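PDB 4OYH: molybdopterin-guanine dinucleotide biosynthesis protein B from Bacillus subtilis subsp. spizizenii, which probably binds GTP and hydrolyses it weakly, and may act as an adapter in the making and use of the molybdopterin guanine dinucleotide cofactor. Local coordinates for residues I12-K23 against I108-V119; F26-A34 against D159-L168. The protein carries 2 engineered substitutions. All blocks are in the same frame, centred on the assembly; numbering follows the deposited sequence.

Contact 1 of 2, residues I12-K23 against I108-V119; sequences IVQVVGFQNSGK and IEGFKKAPYPKV. With SO4 (sulfate ion), chain F; SO4 (sulfate ion), chain G.
The side-chain amide of Gln14 reaches into the turn formed by Phe111 to Ala114. Its NE2 donates to Phe111 O at 2.9 Å, with the acceptor almost in the amide plane but the nitrogen lying above the carbonyl plane of Phe111; Ala114 N meets the same oxygen from the opposite face. A weak bond, bent to 130° at the hydrogen, runs from NE2 to Gly110 O. At the other end OE1 accepts weakly from Tyr116 N and lies in plane at the edge of the Tyr116 ring. One face of that ring carries Ile12 CD1, a CH-pi contact 4.0 Å from the centroid, while Pro115 CG lies over the other.

With CG anti to the carbonyl carbon (chi1 -46°) and the chain extended beyond it, Gln14 carries its amide to the turn; the strand pairing fixes where it starts. Strand 12-16 runs parallel between strands 105-109 and 118-122: Val15 N donates to Ile108 O at 2.7 Å and Gly110 N to Val15 O, while on the other flank Val119 N bonds to Gln14 O and Val16 N to Val119 O. Beyond the strand, the chain curls round a sulfate, whose oxygens accept hydrogen bonds from the backbone N-H groups of Asn20, Gly22 and Lys23. Lys23 NZ forms a salt bridge to Glu109 OE1 at 3.5 Å. Strand, loop and helix fit a Walker A P-loop, and the sulfate, probably from the crystallisation liquor, is consistent with a phosphate site for GTP.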
loop_
_atom_site.group_PDB
_atom_site.type_symbol
_atom_site.label_atom_id
_atom_site.label_comp_id
_atom_site.label_asym_id
_atom_site.label_seq_id
_atom_site.Cartn_x
_atom_site.Cartn_y
_atom_site.Cartn_z
ATOM N N ILE A 12 -0.129 11.423 17.127
ATOM C CA ILE A 12 1.070 11.080 16.394
ATOM C C ILE A 12 2.249 11.076 17.355
ATOM O O ILE A 12 2.511 12.040 18.043
ATOM C CB ILE A 12 1.346 12.066 15.252
ATOM C CG1 ILE A 12 0.149 12.090 14.295
ATOM C CG2 ILE A 12 2.644 11.704 14.494
ATOM C CD1 ILE A 12 0.359 12.899 13.015
ATOM N N VAL A 13 2.953 9.967 17.405
ATOM C CA VAL A 13 4.254 9.964 18.028
ATOM C C VAL A 13 5.290 9.382 17.105
ATOM O O VAL A 13 5.051 8.412 16.359
ATOM C CB VAL A 13 4.243 9.201 19.323
ATOM C CG1 VAL A 13 5.576 9.339 20.010
ATOM C CG2 VAL A 13 3.144 9.754 20.213
ATOM N N GLN A 14 6.470 9.981 17.160
ATOM C CA GLN A 14 7.570 9.470 16.384
ATOM C C GLN A 14 8.668 8.828 17.259
ATOM O O GLN A 14 8.834 9.123 18.451
ATOM C CB GLN A 14 8.179 10.566 15.535
ATOM C CG GLN A 14 7.255 11.434 14.779
ATOM C CD GLN A 14 7.989 12.544 14.031
ATOM O OE1 GLN A 14 7.666 13.732 14.148
ATOM N NE2 GLN A 14 8.952 12.153 13.221
ATOM N N VAL A 15 9.414 7.950 16.621
ATOM C CA VAL A 15 10.644 7.386 17.169
ATOM C C VAL A 15 11.821 7.663 16.225
ATOM O O VAL A 15 11.780 7.312 15.043
ATOM C CB VAL A 15 10.531 5.886 17.385
ATOM C CG1 VAL A 15 11.825 5.363 17.978
ATOM C CG2 VAL A 15 9.363 5.598 18.301
ATOM N N VAL A 16 12.827 8.343 16.758
ATOM C CA VAL A 16 13.995 8.728 16.002
ATOM C C VAL A 16 15.249 8.327 16.763
ATOM O O VAL A 16 15.255 8.276 17.981
ATOM C CB VAL A 16 14.042 10.239 15.691
ATOM C CG1 VAL A 16 12.780 10.676 15.043
ATOM C CG2 VAL A 16 14.350 11.044 16.892
ATOM N N GLY A 17 16.310 8.055 16.019
ATOM C CA GLY A 17 17.507 7.416 16.547
ATOM C C GLY A 17 18.327 6.893 15.365
ATOM O O GLY A 17 17.748 6.484 14.363
ATOM N N PHE A 18 19.658 6.954 15.464
ATOM C CA PHE A 18 20.571 6.285 14.510
ATOM C C PHE A 18 20.285 4.799 14.354
ATOM O O PHE A 18 19.662 4.158 15.217
ATOM C CB PHE A 18 22.050 6.484 14.935
ATOM C CG PHE A 18 22.503 7.922 14.828
ATOM C CD1 PHE A 18 22.556 8.544 13.604
ATOM C CD2 PHE A 18 22.813 8.660 15.938
ATOM C CE1 PHE A 18 22.938 9.847 13.495
ATOM C CE2 PHE A 18 23.198 9.958 15.822
ATOM C CZ PHE A 18 23.250 10.551 14.600
ATOM N N GLN A 19 20.726 4.260 13.223
ATOM C CA GLN A 19 20.651 2.827 12.968
ATOM C C GLN A 19 21.210 2.039 14.136
ATOM O O GLN A 19 22.220 2.428 14.727
ATOM C CB GLN A 19 21.403 2.510 11.689
ATOM C CG GLN A 19 21.171 1.127 11.134
ATOM C CD GLN A 19 22.018 0.896 9.906
ATOM O OE1 GLN A 19 22.176 1.800 9.077
ATOM N NE2 GLN A 19 22.596 -0.300 9.794
ATOM N N ASN A 20 20.517 0.958 14.486
ATOM C CA ASN A 20 20.928 0.040 15.550
ATOM C C ASN A 20 20.861 0.611 16.978
ATOM O O ASN A 20 21.519 0.112 17.903
ATOM C CB ASN A 20 22.334 -0.481 15.250
ATOM C CG ASN A 20 22.413 -1.136 13.880
ATOM O OD1 ASN A 20 23.145 -0.678 12.998
ATOM N ND2 ASN A 20 21.631 -2.196 13.688
ATOM N N SER A 21 20.005 1.610 17.164
ATOM C CA SER A 21 19.657 2.127 18.501
ATOM C C SER A 21 18.662 1.255 19.303
ATOM O O SER A 21 18.504 1.435 20.486
ATOM C CB SER A 21 19.067 3.541 18.354
ATOM O OG SER A 21 19.950 4.357 17.602
ATOM N N GLY A 22 17.969 0.339 18.645
ATOM C CA GLY A 22 16.858 -0.362 19.251
ATOM C C GLY A 22 15.506 0.187 18.818
ATOM O O GLY A 22 14.505 -0.041 19.499
ATOM N N LYS A 23 15.448 0.899 17.691
ATOM C CA LYS A 23 14.186 1.546 17.307
ATOM C C LYS A 23 13.099 0.516 17.038
ATOM O O LYS A 23 12.011 0.646 17.579
ATOM C CB LYS A 23 14.337 2.442 16.083
ATOM C CG LYS A 23 15.084 3.739 16.323
ATOM C CD LYS A 23 15.167 4.575 15.055
ATOM C CE LYS A 23 16.051 3.915 13.995
ATOM N NZ LYS A 23 15.656 4.327 12.639
ATOM N N ILE A 108 5.321 6.709 14.007
ATOM C CA ILE A 108 6.254 6.902 12.889
ATOM C C ILE A 108 7.687 6.553 13.323
ATOM O O ILE A 108 8.151 7.042 14.359
ATOM C CB ILE A 108 6.229 8.341 12.381
ATOM C CG1 ILE A 108 4.776 8.783 12.121
ATOM C CG2 ILE A 108 7.141 8.453 11.186
ATOM C CD1 ILE A 108 4.624 9.955 11.221
ATOM N N GLU A 109 8.374 5.701 12.559
ATOM C CA GLU A 109 9.825 5.551 12.694
ATOM C C GLU A 109 10.510 6.532 11.716
ATOM O O GLU A 109 10.295 6.440 10.513
ATOM C CB GLU A 109 10.235 4.094 12.431
ATOM C CG GLU A 109 11.738 3.833 12.235
ATOM C CD GLU A 109 12.087 2.328 12.162
ATOM O OE1 GLU A 109 13.193 1.993 11.697
ATOM O OE2 GLU A 109 11.274 1.480 12.577
ATOM N N GLY A 110 11.334 7.470 12.215
ATOM C CA GLY A 110 12.019 8.441 11.321
ATOM C C GLY A 110 11.338 9.812 11.087
ATOM O O GLY A 110 10.590 10.227 11.958
ATOM N N PHE A 111 11.529 10.451 9.923
ATOM C CA PHE A 111 11.229 11.892 9.645
ATOM C C PHE A 111 11.558 12.781 10.811
ATOM O O PHE A 111 10.662 13.526 11.290
ATOM C CB PHE A 111 9.752 12.185 9.289
ATOM C CG PHE A 111 9.235 11.335 8.170
ATOM C CD1 PHE A 111 9.339 11.761 6.806
ATOM C CD2 PHE A 111 8.747 10.095 8.461
ATOM C CE1 PHE A 111 8.908 10.883 5.731
ATOM C CE2 PHE A 111 8.248 9.174 7.464
ATOM C CZ PHE A 111 8.351 9.574 6.098
ATOM N N LYS A 112 12.798 12.730 11.287
ATOM C CA LYS A 112 13.275 13.643 12.368
ATOM C C LYS A 112 12.851 15.112 12.244
ATOM O O LYS A 112 12.832 15.849 13.219
ATOM C CB LYS A 112 14.780 13.691 12.391
ATOM C CG LYS A 112 15.493 12.338 12.446
ATOM C CD LYS A 112 16.968 12.522 12.278
ATOM C CE LYS A 112 17.288 13.449 11.170
ATOM N NZ LYS A 112 17.961 14.612 11.821
ATOM N N LYS A 113 12.609 15.527 11.008
ATOM C CA LYS A 113 12.399 16.918 10.650
ATOM C C LYS A 113 10.976 17.338 10.917
ATOM O O LYS A 113 10.671 18.517 10.931
ATOM C CB LYS A 113 12.712 17.120 9.165
ATOM C CG LYS A 113 11.754 16.329 8.203
ATOM C CD LYS A 113 12.400 15.103 7.488
ATOM C CE LYS A 113 11.692 14.831 6.133
ATOM N NZ LYS A 113 12.537 14.183 5.068
ATOM N N ALA A 114 10.096 16.354 11.065
ATOM C CA ALA A 114 8.679 16.621 11.319
ATOM C C ALA A 114 8.509 17.253 12.691
ATOM O O ALA A 114 9.335 17.021 13.577
ATOM C CB ALA A 114 7.814 15.291 11.214
ATOM N N PRO A 115 7.428 18.030 12.866
ATOM C CA PRO A 115 7.008 18.717 14.104
ATOM C C PRO A 115 6.355 17.842 15.187
ATOM O O PRO A 115 6.051 18.355 16.256
ATOM C CB PRO A 115 5.978 19.707 13.604
ATOM C CG PRO A 115 5.397 19.036 12.362
ATOM C CD PRO A 115 6.567 18.397 11.723
ATOM N N TYR A 116 6.135 16.558 14.959
ATOM C CA TYR A 116 5.293 15.814 15.904
ATOM C C TYR A 116 6.070 15.379 17.092
ATOM O O TYR A 116 7.297 15.364 17.071
ATOM C CB TYR A 116 4.621 14.643 15.204
ATOM C CG TYR A 116 3.902 15.136 13.998
ATOM C CD1 TYR A 116 2.677 15.814 14.126
ATOM C CD2 TYR A 116 4.463 15.025 12.740
ATOM C CE1 TYR A 116 2.020 16.325 13.018
ATOM C CE2 TYR A 116 3.818 15.531 11.616
ATOM C CZ TYR A 116 2.582 16.184 11.767
ATOM O OH TYR A 116 1.928 16.676 10.666
ATOM N N PRO A 117 5.369 15.111 18.190
ATOM C CA PRO A 117 6.102 14.729 19.391
ATOM C C PRO A 117 6.940 13.485 19.101
ATOM O O PRO A 117 6.505 12.677 18.304
ATOM C CB PRO A 117 5.015 14.429 20.408
ATOM C CG PRO A 117 3.757 15.035 19.846
ATOM C CD PRO A 117 3.919 15.038 18.365
ATOM N N LYS A 118 8.090 13.314 19.728
ATOM C CA LYS A 118 8.925 12.212 19.350
ATOM C C LYS A 118 9.729 11.736 20.497
ATOM O O LYS A 118 9.987 12.466 21.424
ATOM C CB LYS A 118 9.820 12.600 18.197
ATOM C CG LYS A 118 10.436 13.950 18.275
ATOM C CD LYS A 118 11.096 14.289 16.959
ATOM C CE LYS A 118 10.113 14.575 15.848
ATOM N NZ LYS A 118 9.640 15.987 15.822
ATOM N N VAL A 119 10.047 10.458 20.450
ATOM C CA VAL A 119 10.895 9.852 21.450
ATOM C C VAL A 119 12.256 9.644 20.754
ATOM O O VAL A 119 12.307 9.211 19.593
ATOM C CB VAL A 119 10.238 8.563 21.974
ATOM C CG1 VAL A 119 11.252 7.631 22.579
ATOM C CG2 VAL A 119 9.148 8.935 22.986
HETATM S S SO4 F . 17.414 0.099 14.840
HETATM O O1 SO4 F . 18.269 0.161 13.650
HETATM O O2 SO4 F . 16.078 -0.217 14.376
HETATM O O3 SO4 F . 17.940 -0.817 15.846
HETATM O O4 SO4 F . 17.363 1.397 15.512
HETATM S S SO4 G . 15.019 10.711 8.775
HETATM O O1 SO4 G . 14.758 11.121 7.402
HETATM O O2 SO4 G . 14.461 9.398 9.052
HETATM O O3 SO4 G . 16.456 10.663 9.016
HETATM O O4 SO4 G . 14.409 11.720 9.618
#

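Contact 2 of 2, residues F26-A34 against D159-L168; sequences FIERILEKA and DDPVAVDLVL. Engineered in segment 159-168: Leu166 (natural residue Phe).
Two helices of the P-loop NTPase fold meet here, 23-35 directly after the probable phosphate-binding loop and 161-171 at the end of the chain; the axes of segments 26-34 and 161-168 approach to 9.5 Å and cross at -61°. Val164 is the knob, seated in a hole lined by Phe26, Arg29, Ile30 and Lys33. Its CG1 lies 3.9 Å from Phe26 CE1, and its CB meets Ile30 CG1 as the two side chains pass in opposite directions. With CG anti to the backbone N (chi1 -171°), the Phe26 ring extends to the second helix, where CZ touches Val167 CG2 at 3.9 Å and Ala163 O lies at the ring edge. Ile30 CD1 sits over one face of this ring and also packs on Val167 CG1. Further along, the two methyls of Leu168 divide their contacts, CD1 on Lys33 CB at 3.8 Å and CD2 on Ala34 CB.

Charges border this apolar core. The extended Lys33 chain brings NZ 2.7 Å from Asp165 OD1, on the syn side of the carboxylate. Cutting this side chain back to an alanine is likely to leave the Asp165 carboxylate without its lysine mate and to thin the cover on Leu168 CD1. Arg29 NH2 and Asp159 OD1 make a long salt bridge, their planar groups nearly perpendicular. Ile30 also rests on Leu107 of strand 105-109, and Ala163 on Phe156 of strand 155-156, while Ile27 and Leu31 pack against Gln66 of the second subunit.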
loop_
_atom_site.group_PDB
_atom_site.type_symbol
_atom_site.label_atom_id
_atom_site.label_comp_id
_atom_site.label_asym_id
_atom_site.label_seq_id
_atom_site.Cartn_x
_atom_site.Cartn_y
_atom_site.Cartn_z
ATOM N N PHE A 26 11.760 -1.273 20.227
ATOM C CA PHE A 26 10.897 -0.357 20.926
ATOM C C PHE A 26 9.502 -0.251 20.276
ATOM O O PHE A 26 8.491 -0.438 20.945
ATOM C CB PHE A 26 11.576 1.003 20.986
ATOM C CG PHE A 26 10.897 1.951 21.852
ATOM C CD1 PHE A 26 10.556 1.603 23.129
ATOM C CD2 PHE A 26 10.574 3.225 21.382
ATOM C CE1 PHE A 26 9.886 2.511 23.940
ATOM C CE2 PHE A 26 9.937 4.126 22.179
ATOM C CZ PHE A 26 9.587 3.782 23.457
ATOM N N ILE A 27 9.467 0.003 18.970
ATOM C CA ILE A 27 8.224 0.058 18.200
ATOM C C ILE A 27 7.420 -1.229 18.328
ATOM O O ILE A 27 6.208 -1.209 18.534
ATOM C CB ILE A 27 8.530 0.389 16.708
ATOM C CG1 ILE A 27 8.685 1.920 16.541
ATOM C CG2 ILE A 27 7.415 -0.071 15.766
ATOM C CD1 ILE A 27 9.840 2.338 15.642
ATOM N N GLU A 28 8.111 -2.348 18.220
ATOM C CA GLU A 28 7.498 -3.659 18.359
ATOM C C GLU A 28 6.769 -3.812 19.664
ATOM O O GLU A 28 5.616 -4.230 19.693
ATOM C CB GLU A 28 8.562 -4.730 18.292
ATOM C CG GLU A 28 8.613 -5.497 17.050
ATOM C CD GLU A 28 9.065 -6.899 17.356
ATOM O OE1 GLU A 28 10.166 -7.029 17.944
ATOM O OE2 GLU A 28 8.316 -7.859 17.024
ATOM N N ARG A 29 7.483 -3.530 20.749
ATOM C CA ARG A 29 6.890 -3.482 22.074
ATOM C C ARG A 29 5.657 -2.589 22.132
ATOM O O ARG A 29 4.626 -2.979 22.670
ATOM C CB ARG A 29 7.906 -3.011 23.092
ATOM C CG ARG A 29 8.201 -4.016 24.174
ATOM C CD ARG A 29 9.059 -5.165 23.651
ATOM N NE ARG A 29 10.192 -5.470 24.532
ATOM C CZ ARG A 29 11.153 -4.605 24.871
ATOM N NH1 ARG A 29 11.146 -3.352 24.422
ATOM N NH2 ARG A 29 12.132 -5.001 25.670
ATOM N N ILE A 30 5.729 -1.411 21.543
ATOM C CA ILE A 30 4.567 -0.522 21.512
ATOM C C ILE A 30 3.395 -1.067 20.717
ATOM O O ILE A 30 2.238 -0.917 21.116
ATOM C CB ILE A 30 4.914 0.813 20.904
ATOM C CG1 ILE A 30 6.010 1.507 21.727
ATOM C CG2 ILE A 30 3.643 1.671 20.754
ATOM C CD1 ILE A 30 6.719 2.612 20.943
ATOM N N LEU A 31 3.670 -1.634 19.549
ATOM C CA LEU A 31 2.575 -2.138 18.736
ATOM C C LEU A 31 1.887 -3.360 19.367
ATOM O O LEU A 31 0.652 -3.456 19.338
ATOM C CB LEU A 31 3.057 -2.473 17.340
ATOM C CG LEU A 31 3.516 -1.272 16.524
ATOM C CD1 LEU A 31 4.140 -1.722 15.202
ATOM C CD2 LEU A 31 2.350 -0.310 16.282
ATOM N N GLU A 32 2.672 -4.260 19.955
ATOM C CA GLU A 32 2.138 -5.442 20.641
ATOM C C GLU A 32 1.165 -4.963 21.711
ATOM O O GLU A 32 0.004 -5.365 21.743
ATOM C CB GLU A 32 3.267 -6.297 21.255
ATOM C CG GLU A 32 4.140 -7.070 20.212
ATOM C CD GLU A 32 5.612 -7.316 20.630
ATOM O OE1 GLU A 32 6.352 -7.999 19.883
ATOM O OE2 GLU A 32 6.040 -6.828 21.694
ATOM N N LYS A 33 1.618 -4.047 22.553
ATOM C CA LYS A 33 0.760 -3.572 23.615
ATOM C C LYS A 33 -0.448 -2.783 23.101
ATOM O O LYS A 33 -1.459 -2.748 23.776
ATOM C CB LYS A 33 1.550 -2.733 24.618
ATOM C CG LYS A 33 0.925 -2.758 26.005
ATOM C CD LYS A 33 1.930 -2.467 27.114
ATOM C CE LYS A 33 1.295 -2.614 28.500
ATOM N NZ LYS A 33 2.077 -1.949 29.600
ATOM N N ALA A 34 -0.373 -2.178 21.922
ATOM C CA ALA A 34 -1.544 -1.499 21.355
ATOM C C ALA A 34 -2.628 -2.473 20.819
ATOM O O ALA A 34 -3.822 -2.147 20.842
ATOM C CB ALA A 34 -1.117 -0.550 20.238
ATOM N N ASP A 159 14.783 -0.624 28.126
ATOM C CA ASP A 159 13.844 -1.714 28.387
ATOM C C ASP A 159 12.802 -1.348 29.442
ATOM O O ASP A 159 12.043 -2.205 29.892
ATOM C CB ASP A 159 14.603 -2.966 28.823
ATOM C CG ASP A 159 15.650 -3.399 27.810
ATOM O OD1 ASP A 159 15.345 -3.394 26.597
ATOM O OD2 ASP A 159 16.780 -3.749 28.226
ATOM N N ASP A 160 12.758 -0.069 29.808
ATOM C CA ASP A 160 11.794 0.440 30.777
ATOM C C ASP A 160 10.374 0.446 30.176
ATOM O O ASP A 160 10.126 1.120 29.162
ATOM C CB ASP A 160 12.215 1.848 31.224
ATOM C CG ASP A 160 11.563 2.296 32.545
ATOM O OD1 ASP A 160 10.363 2.042 32.761
ATOM O OD2 ASP A 160 12.263 2.928 33.370
ATOM N N PRO A 161 9.434 -0.303 30.795
ATOM C CA PRO A 161 8.054 -0.396 30.299
ATOM C C PRO A 161 7.265 0.894 30.399
ATOM O O PRO A 161 6.281 1.075 29.680
ATOM C CB PRO A 161 7.424 -1.451 31.211
ATOM C CG PRO A 161 8.206 -1.378 32.450
ATOM C CD PRO A 161 9.613 -1.130 32.003
ATOM N N VAL A 162 7.651 1.758 31.323
ATOM C CA VAL A 162 7.010 3.064 31.439
ATOM C C VAL A 162 7.182 3.831 30.127
ATOM O O VAL A 162 6.273 4.530 29.707
ATOM C CB VAL A 162 7.594 3.886 32.604
ATOM C CG1 VAL A 162 6.929 5.244 32.691
ATOM C CG2 VAL A 162 7.404 3.138 33.900
ATOM N N ALA A 163 8.336 3.662 29.480
ATOM C CA ALA A 163 8.638 4.375 28.253
ATOM C C ALA A 163 7.740 3.917 27.131
ATOM O O ALA A 163 7.334 4.736 26.339
ATOM C CB ALA A 163 10.115 4.206 27.857
ATOM N N VAL A 164 7.402 2.631 27.044
ATOM C CA VAL A 164 6.433 2.263 26.021
ATOM C C VAL A 164 5.031 2.719 26.456
ATOM O O VAL A 164 4.207 3.067 25.604
ATOM C CB VAL A 164 6.414 0.743 25.662
ATOM C CG1 VAL A 164 7.726 0.041 26.014
ATOM C CG2 VAL A 164 5.229 0.058 26.254
ATOM N N ASP A 165 4.774 2.743 27.760
ATOM C CA ASP A 165 3.476 3.204 28.304
ATOM C C ASP A 165 3.324 4.715 28.101
ATOM O O ASP A 165 2.221 5.223 27.901
ATOM C CB ASP A 165 3.336 2.873 29.802
ATOM C CG ASP A 165 2.980 1.391 30.076
ATOM O OD1 ASP A 165 2.568 0.664 29.143
ATOM O OD2 ASP A 165 3.096 0.952 31.247
ATOM N N LEU A 166 4.443 5.432 28.139
ATOM C CA LEU A 166 4.421 6.854 27.909
ATOM C C LEU A 166 3.999 7.075 26.472
ATOM O O LEU A 166 3.255 7.988 26.180
ATOM C CB LEU A 166 5.788 7.492 28.217
ATOM C CG LEU A 166 5.943 8.989 27.940
ATOM C CD1 LEU A 166 7.047 9.562 28.757
ATOM C CD2 LEU A 166 6.283 9.287 26.497
ATOM N N VAL A 167 4.435 6.234 25.560
ATOM C CA VAL A 167 4.093 6.499 24.174
ATOM C C VAL A 167 2.616 6.232 23.934
ATOM O O VAL A 167 1.954 6.962 23.207
ATOM C CB VAL A 167 4.938 5.667 23.206
ATOM C CG1 VAL A 167 4.464 5.884 21.774
ATOM C CG2 VAL A 167 6.387 6.037 23.314
ATOM N N LEU A 168 2.096 5.204 24.585
ATOM C CA LEU A 168 0.725 4.793 24.364
ATOM C C LEU A 168 -0.245 5.785 24.938
ATOM O O LEU A 168 -1.345 6.002 24.403
ATOM C CB LEU A 168 0.494 3.407 24.962
ATOM C CG LEU A 168 1.135 2.295 24.133
ATOM C CD1 LEU A 168 1.415 1.062 24.957
ATOM C CD2 LEU A 168 0.226 1.954 23.017
#

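Overall arrangement
The centres of contacts 1 and 2 lie about 14 Å apart, and the two touch. Contact 1 joins three adjacent inner strands of the six-stranded parallel sheet; contact 2 pairs two helices that pack on this sheet. Along the chain their segments alternate: strand 12-16 and its loop lead straight into helix 23-35, then come 108-119 and finally the C-terminal helix 161-171. The layers meet where Val119 CG1 packs on Phe26 CE2 at 3.8 Å, Val119 CG2 on Val167 CG2, and Val15 CB on Ile27 CD1. The probable GTP-binding loop thus links the sheet to the first helix of the pair, and the last helix closes onto elements from the start of the chain.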